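Bifunctional enzyme IspD/IspF (Campylobacter jejuni, PDB 1W55) catalyses two non-consecutive steps of isoprenoid precursor synthesis, transferring the cytidylyl group of CTP to methylerythritol phosphate and, in its other half, cyclising the phosphorylated product with release of CMP. Local coordinates at residues 288-291 with 292-296; 252-255 with 256-260; 55-58 with 59-63; 129-132 with 133-136. One frame throughout, in Å; residues are numbered along the deposited sequence.

Interaction 1 of 4, residues 288-291 with 292-296; sequences QAYD and KVREI
Four successive i to i+4 bonds carry the helix from Gln-288, Ala-289, Tyr-290 and Asp-291 to Lys-292, Val-293, Arg-294 and Glu-295, the shortest running from Arg-294 N to Tyr-290 O at 2.9 Å. One turn on from Tyr-290, the aliphatic part of Arg-294 lies over a face of the phenol ring. Its CD sits 3.9 Å from the centroid of the Tyr-290 ring, displaced toward the rim, a CH-pi contact. Arg-294 bends at chi3 (78°), and its guanidinium plane ends up only 23° from the plane of the ring. Tyr-290 has CG trans to its own N (chi1 -172°), which lays the ring along the helix toward Arg-294; the phenol OH is hydrogen-bonded to Leu-300 N on the next strand. Val-293 meets the same ring through CB, 4.2 Å from Tyr-290 CD1. Asp-291 OD1 approaches the edge of the guanidinium but stays 4.0 Å from Arg-294 NH1, too far for a salt bridge, so the charges probably attract only loosely. Ala-289, Tyr-290 and Val-293 face helix 248-260, whereas Lys-292 is exposed. This is an amphipathic helix end, the C-terminal turns of helix 282-295 leading into strand 298-308 of the IspF fold.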
loop_
_atom_site.group_PDB
_atom_site.type_symbol
_atom_site.label_atom_id
_atom_site.label_comp_id
_atom_site.label_asym_id
_atom_site.label_seq_id
_atom_site.Cartn_x
_atom_site.Cartn_y
_atom_site.Cartn_z
ATOM N N GLN A 288 2.212 4.389 42.452
ATOM C CA GLN A 288 0.774 4.136 42.433
ATOM C C GLN A 288 0.013 5.171 41.608
ATOM O O GLN A 288 -0.994 4.845 40.978
ATOM C CB GLN A 288 0.220 4.074 43.861
ATOM C CG GLN A 288 0.537 2.770 44.583
ATOM C CD GLN A 288 -0.017 2.741 45.998
ATOM O OE1 GLN A 288 -1.174 3.093 46.225
ATOM N NE2 GLN A 288 0.809 2.335 46.948
ATOM N N ALA A 289 0.485 6.418 41.629
ATOM C CA ALA A 289 -0.106 7.468 40.799
ATOM C C ALA A 289 0.095 7.163 39.297
ATOM O O ALA A 289 -0.821 7.321 38.498
ATOM C CB ALA A 289 0.488 8.816 41.156
ATOM N N TYR A 290 1.299 6.729 38.929
ATOM C CA TYR A 290 1.579 6.302 37.561
ATOM C C TYR A 290 0.744 5.078 37.150
ATOM O O TYR A 290 0.310 4.983 35.994
ATOM C CB TYR A 290 3.074 6.035 37.354
ATOM C CG TYR A 290 3.451 5.787 35.905
ATOM C CD1 TYR A 290 2.903 6.565 34.873
ATOM C CD2 TYR A 290 4.338 4.765 35.563
ATOM C CE1 TYR A 290 3.225 6.324 33.544
ATOM C CE2 TYR A 290 4.683 4.526 34.230
ATOM C CZ TYR A 290 4.120 5.312 33.230
ATOM O OH TYR A 290 4.444 5.086 31.915
ATOM N N ASP A 291 0.512 4.154 38.087
ATOM C CA ASP A 291 -0.404 3.035 37.840
ATOM C C ASP A 291 -1.788 3.532 37.426
ATOM O O ASP A 291 -2.392 2.977 36.510
ATOM C CB ASP A 291 -0.557 2.138 39.076
ATOM C CG ASP A 291 0.624 1.194 39.282
ATOM O OD1 ASP A 291 1.412 0.975 38.326
ATOM O OD2 ASP A 291 0.830 0.624 40.388
ATOM N N LYS A 292 -2.297 4.556 38.109
ATOM C CA LYS A 292 -3.589 5.150 37.741
ATOM C C LYS A 292 -3.598 5.671 36.303
ATOM O O LYS A 292 -4.580 5.513 35.583
ATOM C CB LYS A 292 -3.978 6.287 38.694
ATOM C CG LYS A 292 -4.280 5.842 40.108
ATOM C CD LYS A 292 -5.560 5.004 40.185
ATOM C CE LYS A 292 -5.555 4.134 41.447
ATOM N NZ LYS A 292 -6.922 3.836 41.972
ATOM N N VAL A 293 -2.482 6.272 35.902
ATOM C CA VAL A 293 -2.321 6.880 34.586
ATOM C C VAL A 293 -2.242 5.795 33.516
ATOM O O VAL A 293 -2.782 5.942 32.420
ATOM C CB VAL A 293 -1.061 7.789 34.578
ATOM C CG1 VAL A 293 -0.628 8.139 33.181
ATOM C CG2 VAL A 293 -1.306 9.043 35.424
ATOM N N ARG A 294 -1.578 4.697 33.842
ATOM C CA ARG A 294 -1.488 3.567 32.924
ATOM C C ARG A 294 -2.839 2.860 32.731
ATOM O O ARG A 294 -3.118 2.338 31.654
ATOM C CB ARG A 294 -0.439 2.584 33.416
ATOM C CG ARG A 294 0.980 3.097 33.336
ATOM C CD ARG A 294 1.988 2.161 33.971
ATOM N NE ARG A 294 2.307 1.033 33.100
ATOM C CZ ARG A 294 2.722 -0.161 33.521
ATOM N NH1 ARG A 294 2.870 -0.420 34.820
ATOM N NH2 ARG A 294 2.987 -1.106 32.633
ATOM N N GLU A 295 -3.666 2.846 33.777
ATOM C CA GLU A 295 -4.999 2.233 33.724
ATOM C C GLU A 295 -5.885 2.891 32.668
ATOM O O GLU A 295 -6.656 2.215 31.998
ATOM C CB GLU A 295 -5.691 2.299 35.091
ATOM C CG GLU A 295 -5.247 1.200 36.049
ATOM C CD GLU A 295 -5.772 1.385 37.468
ATOM O OE1 GLU A 295 -6.616 2.292 37.704
ATOM O OE2 GLU A 295 -5.339 0.611 38.351
ATOM N N ILE A 296 -5.758 4.210 32.525
ATOM C CA ILE A 296 -6.521 4.952 31.515
ATOM C C ILE A 296 -5.802 5.125 30.161
ATOM O O ILE A 296 -6.229 5.915 29.328
ATOM C CB ILE A 296 -7.058 6.289 32.066
ATOM C CG1 ILE A 296 -5.921 7.187 32.577
ATOM C CG2 ILE A 296 -8.101 6.040 33.174
ATOM C CD1 ILE A 296 -6.340 8.636 32.745
#

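Interaction 2 of 4, residues 252-255 with 256-260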
loop_
_atom_site.group_PDB
_atom_site.type_symbol
_atom_site.label_atom_id
_atom_site.label_comp_id
_atom_site.label_asym_id
_atom_site.label_seq_id
_atom_site.Cartn_x
_atom_site.Cartn_y
_atom_site.Cartn_z
ATOM N N SER A 252 6.384 16.631 43.530
ATOM C CA SER A 252 6.253 17.483 42.352
ATOM C C SER A 252 6.053 16.620 41.116
ATOM O O SER A 252 5.204 16.910 40.276
ATOM C CB SER A 252 7.489 18.370 42.184
ATOM O OG SER A 252 7.438 19.084 40.961
ATOM N N LEU A 253 6.831 15.549 41.018
ATOM C CA LEU A 253 6.754 14.661 39.874
ATOM C C LEU A 253 5.388 13.945 39.783
ATOM O O LEU A 253 4.817 13.812 38.702
ATOM C CB LEU A 253 7.896 13.655 39.917
ATOM C CG LEU A 253 7.929 12.633 38.797
ATOM C CD1 LEU A 253 7.887 13.315 37.399
ATOM C CD2 LEU A 253 9.162 11.741 38.977
ATOM N N THR A 254 4.877 13.494 40.923
ATOM C CA THR A 254 3.534 12.926 40.997
ATOM C C THR A 254 2.496 13.893 40.411
ATOM O O THR A 254 1.650 13.496 39.619
ATOM C CB THR A 254 3.205 12.613 42.464
ATOM O OG1 THR A 254 4.169 11.662 42.995
ATOM C CG2 THR A 254 1.854 11.928 42.563
ATOM N N ASP A 255 2.569 15.166 40.796
ATOM C CA ASP A 255 1.665 16.176 40.252
ATOM C C ASP A 255 1.763 16.287 38.720
ATOM O O ASP A 255 0.749 16.393 38.051
ATOM C CB ASP A 255 1.924 17.529 40.909
ATOM C CG ASP A 255 0.928 17.844 42.018
ATOM O OD1 ASP A 255 0.149 16.941 42.387
ATOM O OD2 ASP A 255 0.855 18.964 42.582
ATOM N N ALA A 256 2.973 16.235 38.171
ATOM C CA ALA A 256 3.153 16.370 36.724
ATOM C C ALA A 256 2.525 15.212 35.967
ATOM O O ALA A 256 1.860 15.415 34.950
ATOM C CB ALA A 256 4.638 16.535 36.356
ATOM N N ILE A 257 2.722 14.001 36.481
ATOM C CA ILE A 257 2.192 12.779 35.871
ATOM C C ILE A 257 0.666 12.713 35.922
ATOM O O ILE A 257 0.019 12.377 34.928
ATOM C CB ILE A 257 2.830 11.524 36.549
ATOM C CG1 ILE A 257 4.313 11.418 36.159
ATOM C CG2 ILE A 257 2.089 10.248 36.123
ATOM C CD1 ILE A 257 5.150 10.481 37.029
ATOM N N LEU A 258 0.089 13.048 37.072
ATOM C CA LEU A 258 -1.360 13.119 37.201
ATOM C C LEU A 258 -1.926 14.236 36.332
ATOM O O LEU A 258 -2.996 14.077 35.726
ATOM C CB LEU A 258 -1.765 13.364 38.656
ATOM C CG LEU A 258 -1.459 12.257 39.667
ATOM C CD1 LEU A 258 -1.648 12.796 41.081
ATOM C CD2 LEU A 258 -2.308 10.999 39.433
ATOM N N GLY A 259 -1.206 15.359 36.270
ATOM C CA GLY A 259 -1.662 16.523 35.527
ATOM C C GLY A 259 -1.750 16.260 34.042
ATOM O O GLY A 259 -2.736 16.626 33.408
ATOM N N ALA A 260 -0.729 15.593 33.490
ATOM C CA ALA A 260 -0.704 15.264 32.069
ATOM C C ALA A 260 -1.840 14.308 31.695
ATOM O O ALA A 260 -2.343 14.345 30.576
ATOM C CB ALA A 260 0.666 14.681 31.672
#
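Ile-257 reaches back along helix 248-260 to Leu-253, one turn earlier, in the buried helix that packs on the sheet of the IspF domain, next to helix 282-295. Its CB stands 3.7 Å from Leu-253 O. With CG1 trans to the carbonyl carbon (chi1 -70°), the longer branch runs back past that same oxygen, CG1 at 3.5 Å from Leu-253 O. The tip, CD1, then meets the leucine branch point, 3.9 Å from Leu-253 CG, and touches Leu-253 CD1 almost as closely; the two side chains meet at a slant. Beyond them, strand 298-308 takes up Leu-253 through Ile-303 and Ile-257 through Leu-300. A second pair, Thr-254 and Leu-258, lies side by side and points the same way, toward helix 282-295 and the loop at Leu-263. With Thr-254 OG1 bonded to Ala-250 O, Thr-254 CG2 is turned to Leu-258 CD1, 3.9 Å away. Asp-255 belongs to a third face: its OD1 accepts from Ile-266 N, and its side chain lies about 5 Å from bound CMP, so it probably helps to position the nucleotide-binding loop from the second shell. The next turn is closed by Gly-259 N, which donates to Asp-255 O at 2.8 Å.

Interaction 3 of 4, residues 55-58 with 59-63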
loop_
_atom_site.group_PDB
_atom_site.type_symbol
_atom_site.label_atom_id
_atom_site.label_comp_id
_atom_site.label_asym_id
_atom_site.label_seq_id
_atom_site.Cartn_x
_atom_site.Cartn_y
_atom_site.Cartn_z
ATOM N N SER A 55 -18.018 1.919 35.326
ATOM C CA SER A 55 -17.392 1.894 36.650
ATOM C C SER A 55 -16.566 3.156 36.871
ATOM O O SER A 55 -15.906 3.293 37.906
ATOM C CB SER A 55 -16.466 0.684 36.792
ATOM O OG SER A 55 -17.212 -0.510 36.862
ATOM N N ASN A 56 -16.579 4.054 35.884
ATOM C CA ASN A 56 -15.815 5.305 35.918
ATOM C C ASN A 56 -16.615 6.435 35.272
ATOM O O ASN A 56 -16.176 7.017 34.265
ATOM C CB ASN A 56 -14.480 5.164 35.171
ATOM C CG ASN A 56 -13.766 3.850 35.449
ATOM O OD1 ASN A 56 -12.745 3.815 36.139
ATOM N ND2 ASN A 56 -14.280 2.764 34.878
ATOM N N ILE A 57 -17.779 6.736 35.843
ATOM C CA ILE A 57 -18.714 7.694 35.245
ATOM C C ILE A 57 -18.120 9.101 35.123
ATOM O O ILE A 57 -18.254 9.743 34.078
ATOM C CB ILE A 57 -20.075 7.712 36.006
ATOM C CG1 ILE A 57 -20.837 6.402 35.777
ATOM C CG2 ILE A 57 -20.955 8.892 35.547
ATOM C CD1 ILE A 57 -22.177 6.313 36.509
ATOM N N THR A 58 -17.469 9.559 36.192
ATOM C CA THR A 58 -16.872 10.892 36.275
ATOM C C THR A 58 -15.913 11.102 35.115
ATOM O O THR A 58 -16.002 12.102 34.398
ATOM C CB THR A 58 -16.112 11.070 37.628
ATOM O OG1 THR A 58 -17.022 10.912 38.729
ATOM C CG2 THR A 58 -15.607 12.513 37.793
ATOM N N TYR A 59 -15.008 10.144 34.936
ATOM C CA TYR A 59 -14.039 10.190 33.860
ATOM C C TYR A 59 -14.705 10.127 32.471
ATOM O O TYR A 59 -14.392 10.944 31.601
ATOM C CB TYR A 59 -13.001 9.081 34.036
ATOM C CG TYR A 59 -11.854 9.167 33.056
ATOM C CD1 TYR A 59 -11.122 10.359 32.893
ATOM C CD2 TYR A 59 -11.501 8.068 32.281
ATOM C CE1 TYR A 59 -10.077 10.436 31.972
ATOM C CE2 TYR A 59 -10.453 8.132 31.370
ATOM C CZ TYR A 59 -9.747 9.311 31.219
ATOM O OH TYR A 59 -8.725 9.358 30.300
ATOM N N MET A 60 -15.632 9.183 32.271
ATOM C CA MET A 60 -16.269 8.992 30.966
ATOM C C MET A 60 -17.103 10.183 30.525
ATOM O O MET A 60 -17.165 10.489 29.329
ATOM C CB MET A 60 -17.142 7.746 30.951
ATOM C CG MET A 60 -16.362 6.455 30.991
ATOM S SD MET A 60 -17.427 5.068 30.657
ATOM C CE MET A 60 -16.210 3.715 30.700
ATOM N N LYS A 61 -17.747 10.836 31.489
ATOM C CA LYS A 61 -18.557 12.025 31.227
ATOM C C LYS A 61 -17.749 13.184 30.629
ATOM O O LYS A 61 -18.306 14.054 29.953
ATOM C CB LYS A 61 -19.238 12.483 32.509
ATOM C CG LYS A 61 -20.631 11.894 32.728
ATOM C CD LYS A 61 -21.172 12.360 34.077
ATOM C CE LYS A 61 -22.671 12.173 34.191
ATOM N NZ LYS A 61 -23.127 12.341 35.607
ATOM N N LYS A 62 -16.441 13.177 30.872
ATOM C CA LYS A 62 -15.532 14.191 30.348
ATOM C C LYS A 62 -15.259 14.052 28.856
ATOM O O LYS A 62 -14.582 14.899 28.275
ATOM C CB LYS A 62 -14.210 14.161 31.120
ATOM C CG LYS A 62 -14.339 14.699 32.527
ATOM C CD LYS A 62 -13.035 14.632 33.265
ATOM C CE LYS A 62 -13.183 15.256 34.650
ATOM N NZ LYS A 62 -11.870 15.770 35.149
ATOM N N PHE A 63 -15.796 12.996 28.243
ATOM C CA PHE A 63 -15.490 12.653 26.854
ATOM C C PHE A 63 -16.659 12.887 25.911
ATOM O O PHE A 63 -16.484 12.902 24.686
ATOM C CB PHE A 63 -15.041 11.190 26.747
ATOM C CG PHE A 63 -13.646 10.949 27.244
ATOM C CD1 PHE A 63 -13.385 10.859 28.604
ATOM C CD2 PHE A 63 -12.588 10.818 26.345
ATOM C CE1 PHE A 63 -12.092 10.640 29.070
ATOM C CE2 PHE A 63 -11.295 10.598 26.794
ATOM C CZ PHE A 63 -11.042 10.508 28.155
#
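Ile-57 and Lys-61 run side by side on the first turn of helix 57-61, with Ile-57 CG2 resting 3.8 Å from Lys-61 CD. The lysine chain is extended beyond CG, so that CD and CE both lie against the isoleucine CG2, while Phe-69 of strand 68-71 receives both side chains. Two backbone bonds fix the turn, Met-60 N to Asn-56 O at 3.0 Å and Lys-61 N to Ile-57 O at 2.9 Å. The close-packed side is that of Met-60, which touches Phe-69 and Trp-34 of helix 33-42, and of Tyr-59, whose ring meets Phe-25 edge-to-face. Phe-63 brings CE1 over a face of the Tyr-59 ring, 3.4 Å above its plane, and stacks on Phe-334 of the second subunit. The loose side belongs to Thr-58, which is exposed; Lys-61 is exposed too, but one flank of it is packed on Ile-57. Lys-62 passes Thr-58 O with CG at 3.6 Å before its NZ bonds to Gln-319 of the second subunit. In this beta-alpha-beta unit of the cytidylyltransferase domain the lysines thus act as apolar chains near the backbone and as polar groups at their ends, one of which joins two subunits.

Interaction 4 of 4, residues 129-132 with 133-136. With EDO (1,2-ethanediol), chain F.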
loop_
_atom_site.group_PDB
_atom_site.type_symbol
_atom_site.label_atom_id
_atom_site.label_comp_id
_atom_site.label_asym_id
_atom_site.label_seq_id
_atom_site.Cartn_x
_atom_site.Cartn_y
_atom_site.Cartn_z
ATOM N N THR A 129 -13.310 -29.751 16.495
ATOM C CA THR A 129 -13.493 -30.598 17.665
ATOM C C THR A 129 -13.631 -29.709 18.905
ATOM O O THR A 129 -12.796 -28.817 19.150
ATOM C CB THR A 129 -12.283 -31.530 17.821
ATOM O OG1 THR A 129 -12.154 -32.334 16.645
ATOM C CG2 THR A 129 -12.495 -32.554 18.957
ATOM N N THR A 130 -14.690 -29.961 19.671
ATOM C CA THR A 130 -15.060 -29.178 20.839
ATOM C C THR A 130 -15.023 -30.062 22.072
ATOM O O THR A 130 -15.739 -31.076 22.145
ATOM C CB THR A 130 -16.483 -28.609 20.670
ATOM O OG1 THR A 130 -16.548 -27.800 19.491
ATOM C CG2 THR A 130 -16.826 -27.621 21.808
ATOM N N LEU A 131 -14.189 -29.687 23.038
ATOM C CA LEU A 131 -14.172 -30.372 24.329
ATOM C C LEU A 131 -14.818 -29.511 25.405
ATOM O O LEU A 131 -14.582 -28.305 25.474
ATOM C CB LEU A 131 -12.747 -30.758 24.745
ATOM C CG LEU A 131 -11.795 -31.338 23.695
ATOM C CD1 LEU A 131 -10.395 -31.499 24.265
ATOM C CD2 LEU A 131 -12.319 -32.666 23.165
ATOM N N PHE A 132 -15.667 -30.145 26.207
ATOM C CA PHE A 132 -16.159 -29.598 27.464
ATOM C C PHE A 132 -15.514 -30.416 28.571
ATOM O O PHE A 132 -15.709 -31.635 28.641
ATOM C CB PHE A 132 -17.683 -29.699 27.544
ATOM C CG PHE A 132 -18.280 -29.033 28.767
ATOM C CD1 PHE A 132 -18.514 -27.660 28.787
ATOM C CD2 PHE A 132 -18.618 -29.789 29.899
ATOM C CE1 PHE A 132 -19.065 -27.046 29.911
ATOM C CE2 PHE A 132 -19.172 -29.183 31.037
ATOM C CZ PHE A 132 -19.401 -27.812 31.042
ATOM N N ASP A 133 -14.736 -29.750 29.421
ATOM C CA ASP A 133 -13.967 -30.421 30.474
ATOM C C ASP A 133 -13.098 -31.552 29.912
ATOM O O ASP A 133 -12.966 -32.616 30.526
ATOM C CB ASP A 133 -14.890 -30.947 31.591
ATOM C CG ASP A 133 -14.971 -30.004 32.773
ATOM O OD1 ASP A 133 -14.091 -29.127 32.895
ATOM O OD2 ASP A 133 -15.881 -30.065 33.634
ATOM N N ASN A 134 -12.517 -31.308 28.739
ATOM C CA ASN A 134 -11.612 -32.257 28.085
ATOM C C ASN A 134 -12.297 -33.513 27.513
ATOM O O ASN A 134 -11.617 -34.447 27.084
ATOM C CB ASN A 134 -10.421 -32.615 29.002
ATOM C CG ASN A 134 -9.450 -31.448 29.192
ATOM O OD1 ASN A 134 -9.493 -30.456 28.462
ATOM N ND2 ASN A 134 -8.564 -31.568 30.179
ATOM N N GLU A 135 -13.633 -33.519 27.519
ATOM C CA GLU A 135 -14.449 -34.573 26.902
ATOM C C GLU A 135 -15.191 -34.032 25.673
ATOM O O GLU A 135 -15.739 -32.931 25.700
ATOM C CB GLU A 135 -15.485 -35.122 27.896
ATOM C CG GLU A 135 -14.928 -35.976 29.039
ATOM C CD GLU A 135 -14.006 -37.099 28.573
ATOM O OE1 GLU A 135 -14.392 -37.866 27.652
ATOM O OE2 GLU A 135 -12.889 -37.216 29.135
ATOM N N ALA A 136 -15.234 -34.837 24.619
ATOM C CA ALA A 136 -15.751 -34.418 23.324
ATOM C C ALA A 136 -17.258 -34.187 23.305
ATOM O O ALA A 136 -18.021 -34.964 23.871
ATOM C CB ALA A 136 -15.345 -35.422 22.259
HETATM C C1 EDO F . -9.893 -31.624 13.847
HETATM O O1 EDO F . -10.373 -30.801 12.794
HETATM C C2 EDO F . -9.589 -30.772 15.059
HETATM O O2 EDO F . -10.699 -29.947 15.331
HETATM O O HOH W 1 -12.367 -28.494 27.524
#
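Two successive left-handed backbone conformations, with phi 53° at Asp-133 and 71° at Asn-134, fold the chain back so that Phe-132 and Glu-135 face each other. Phe-132 N donates to Glu-135 O at 2.8 Å, and Glu-135 N returns a bond to Phe-132 O at 3.0 Å. Phe-132 turns its ring toward the loop, because CG is trans to the backbone N (chi1 -175°), and this brings CG to 3.7 Å from Asp-133 N. On the other face of the hairpin Leu-131 reaches across to Ala-136, its non-hydrogen-bonded partner, with CD2 4.2 Å from Ala-136 CB, while Leu-131 CB packs against Asn-134 CA. This is a beta hairpin with a two-residue loop, closed by a type I' turn, the arm of the IspD domain. Thr-130, Leu-131 and Phe-132 pair antiparallel with a strand of the third subunit, so the small sheet continues across the interface, and the amide oxygen of Asn-134 takes a bond from Lys-143 of that subunit. A water bridges the turn, accepting from Asn-134 N at 3.1 Å and donating weakly to Leu-131 O. At the start of the hairpin Thr-129 N donates to O2 of an ethanediol at 2.9 Å. That molecule, probably from the crystallisation liquor, is also held by Arg-99, the Ile-145 carbonyl, Asp-96 and Lys-191 of the third subunit, the last two belonging to that subunit's CMP pocket. Thr-130 lies beside Arg-139, predicted to position methylerythritol phosphate for attack.

Along the chain the order is interaction 3, interaction 4, interaction 2, interaction 1, the first two in the cytidylyltransferase half and the last two in the cyclodiphosphate synthase half. Interactions 1 and 2 sit on neighbouring helices, 282-295 and 248-260, their centres 11 Å apart; they touch where Ala-289 packs on Thr-254 and Val-293 on Ile-257. Interaction 3 touches interaction 1 across the boundary between the halves, Tyr-59 OH against Ile-296 CD1, their centres 16 Å apart. Interaction 4 stands alone on the hairpin arm, its centre about 40 Å or more from the others. Interactions 2 and 3 meet the second subunit and interaction 4 the third, so three of the four contacts lie at subunit interfaces of the hexamer.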